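Alr1585 protein (PDB 5C2I) is a haem-containing dye-decolorizing (DyP-type) peroxidase that probably oxidises dyes and other reducing substrates with hydrogen peroxide. Local coordinates at residues 210-213 and 214-218. The protein carries 1 engineered substitution. Sequence-based numbering, arbitrary orientation.
Sequences FMKR and DVVRE
The first turn of helix 212-221 has M211 as its N-cap, and the carbonyl of M211 takes the opening bond: V215 N donates to M211 O at 2.9 Å, while the amide of D214 adds only a weak, bent bond to the same oxygen. V216 N follows on K212 O at 2.8 Å with an almost straight N-H, and R217 N reaches R213 O in a weaker, longer step.

D214, at the third residue of the helix, ties the turn together through its side chain. Its CG stands beside its own backbone N (chi1 -69°), which swings the carboxylate back toward the N-cap: D214 OD2 accepts a hydrogen bond from a water at 2.7 Å, and that water accepts the N-H of M211. D214, R217 and E218 form a salt-bridge network, the R217 side chain about 12 Å from the bound haem. D214 OD1 is gripped twice, by K36 in a salt bridge and by R217 NH1 at 2.9 Å, met on the anti side somewhat out of the carboxylate plane. R217 bends at chi3 (65°) so that D214 OD1 and E218 OE2 both meet its guanidinium at the edge, and its NH2 bonds in plane to the anti lone pair of E218 OE2 at 2.9 Å. An asparagine here would probably leave K36 and R217 NH1 without the negative charge they share, though R217 would keep E218.

On another side of the helix, the extended chain of K212 runs alongside V216, its CG 3.8 Å from V216 CG2. On the buried side, V215 CG2 rests 3.4 Å from M211 O. The end of the M211 side chain leads off to pack on L35, and F210 packs on A232 and I237.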
loop_
_atom_site.group_PDB
_atom_site.type_symbol
_atom_site.label_atom_id
_atom_site.label_comp_id
_atom_site.label_asym_id
_atom_site.label_seq_id
_atom_site.Cartn_x
_atom_site.Cartn_y
_atom_site.Cartn_z
ATOM N N PHE A 210 -2.432 -7.836 33.659
ATOM C CA PHE A 210 -1.464 -7.792 34.763
ATOM C C PHE A 210 -0.629 -6.525 34.815
ATOM O O PHE A 210 -0.409 -5.989 35.878
ATOM C CB PHE A 210 -0.500 -8.991 34.643
ATOM C CG PHE A 210 -1.203 -10.308 34.577
ATOM C CD1 PHE A 210 -1.691 -10.904 35.726
ATOM C CD2 PHE A 210 -1.403 -10.941 33.375
ATOM C CE1 PHE A 210 -2.370 -12.113 35.657
ATOM C CE2 PHE A 210 -2.088 -12.142 33.307
ATOM C CZ PHE A 210 -2.531 -12.720 34.460
ATOM N N MET A 211 -0.201 -6.043 33.662
ATOM C CA MET A 211 0.689 -4.896 33.586
ATOM C C MET A 211 -0.086 -3.591 33.435
ATOM O O MET A 211 -1.100 -3.541 32.692
ATOM C CB MET A 211 1.683 -5.065 32.415
ATOM C CG MET A 211 2.486 -6.348 32.405
ATOM S SD MET A 211 3.434 -6.575 33.920
ATOM C CE MET A 211 4.533 -5.202 33.859
ATOM N N LYS A 212 0.392 -2.568 34.117
ATOM C CA LYS A 212 -0.229 -1.224 34.094
ATOM C C LYS A 212 -0.576 -0.728 32.682
ATOM O O LYS A 212 -1.674 -0.183 32.469
ATOM C CB LYS A 212 0.639 -0.186 34.797
ATOM C CG LYS A 212 -0.004 1.222 34.831
ATOM C CD LYS A 212 0.771 2.211 35.681
ATOM C CE LYS A 212 0.104 3.568 35.625
ATOM N NZ LYS A 212 0.791 4.541 36.486
ATOM N N ARG A 213 0.336 -0.887 31.732
ATOM C CA ARG A 213 0.114 -0.335 30.388
ATOM C C ARG A 213 -1.154 -0.944 29.796
ATOM O O ARG A 213 -1.966 -0.237 29.162
ATOM C CB ARG A 213 1.296 -0.617 29.452
ATOM C CG ARG A 213 2.561 0.120 29.849
ATOM C CD ARG A 213 2.737 1.406 29.114
ATOM N NE ARG A 213 2.420 1.310 27.690
ATOM C CZ ARG A 213 2.258 2.376 26.906
ATOM N NH1 ARG A 213 2.436 3.610 27.391
ATOM N NH2 ARG A 213 1.914 2.205 25.635
ATOM N N ASP A 214 -1.354 -2.239 30.036
ATOM C CA ASP A 214 -2.575 -2.902 29.579
ATOM C C ASP A 214 -3.793 -2.515 30.374
ATOM O O ASP A 214 -4.881 -2.296 29.799
ATOM C CB ASP A 214 -2.410 -4.438 29.645
ATOM C CG ASP A 214 -1.419 -4.992 28.606
ATOM O OD1 ASP A 214 -1.190 -4.356 27.565
ATOM O OD2 ASP A 214 -0.876 -6.092 28.836
ATOM N N VAL A 215 -3.657 -2.500 31.699
ATOM C CA VAL A 215 -4.789 -2.214 32.583
ATOM C C VAL A 215 -5.351 -0.834 32.281
ATOM O O VAL A 215 -6.563 -0.663 32.111
ATOM C CB VAL A 215 -4.404 -2.335 34.067
ATOM C CG1 VAL A 215 -5.523 -1.832 34.970
ATOM C CG2 VAL A 215 -4.077 -3.794 34.417
ATOM N N VAL A 216 -4.471 0.154 32.216
ATOM C CA VAL A 216 -4.925 1.530 32.000
ATOM C C VAL A 216 -5.563 1.715 30.613
ATOM O O VAL A 216 -6.621 2.345 30.493
ATOM C CB VAL A 216 -3.763 2.494 32.257
ATOM C CG1 VAL A 216 -4.155 3.900 31.856
ATOM C CG2 VAL A 216 -3.407 2.467 33.742
ATOM N N ARG A 217 -4.942 1.161 29.582
ATOM C CA ARG A 217 -5.479 1.224 28.223
ATOM C C ARG A 217 -6.855 0.593 28.175
ATOM O O ARG A 217 -7.765 1.140 27.591
ATOM C CB ARG A 217 -4.579 0.492 27.225
ATOM C CG ARG A 217 -5.018 0.605 25.754
ATOM C CD ARG A 217 -4.302 -0.409 24.826
ATOM N NE ARG A 217 -4.693 -1.763 25.204
ATOM C CZ ARG A 217 -3.894 -2.694 25.738
ATOM N NH1 ARG A 217 -2.606 -2.479 25.906
ATOM N NH2 ARG A 217 -4.399 -3.858 26.082
ATOM N N GLU A 218 -6.984 -0.601 28.742
ATOM C CA GLU A 218 -8.250 -1.290 28.703
ATOM C C GLU A 218 -9.315 -0.583 29.510
ATOM O O GLU A 218 -10.465 -0.490 29.067
ATOM C CB GLU A 218 -8.097 -2.744 29.099
ATOM C CG GLU A 218 -7.245 -3.518 28.100
ATOM C CD GLU A 218 -7.967 -3.814 26.785
ATOM O OE1 GLU A 218 -9.201 -3.968 26.812
ATOM O OE2 GLU A 218 -7.293 -3.931 25.732
HETATM O O HOH W 1 -0.844 -7.460 31.137
#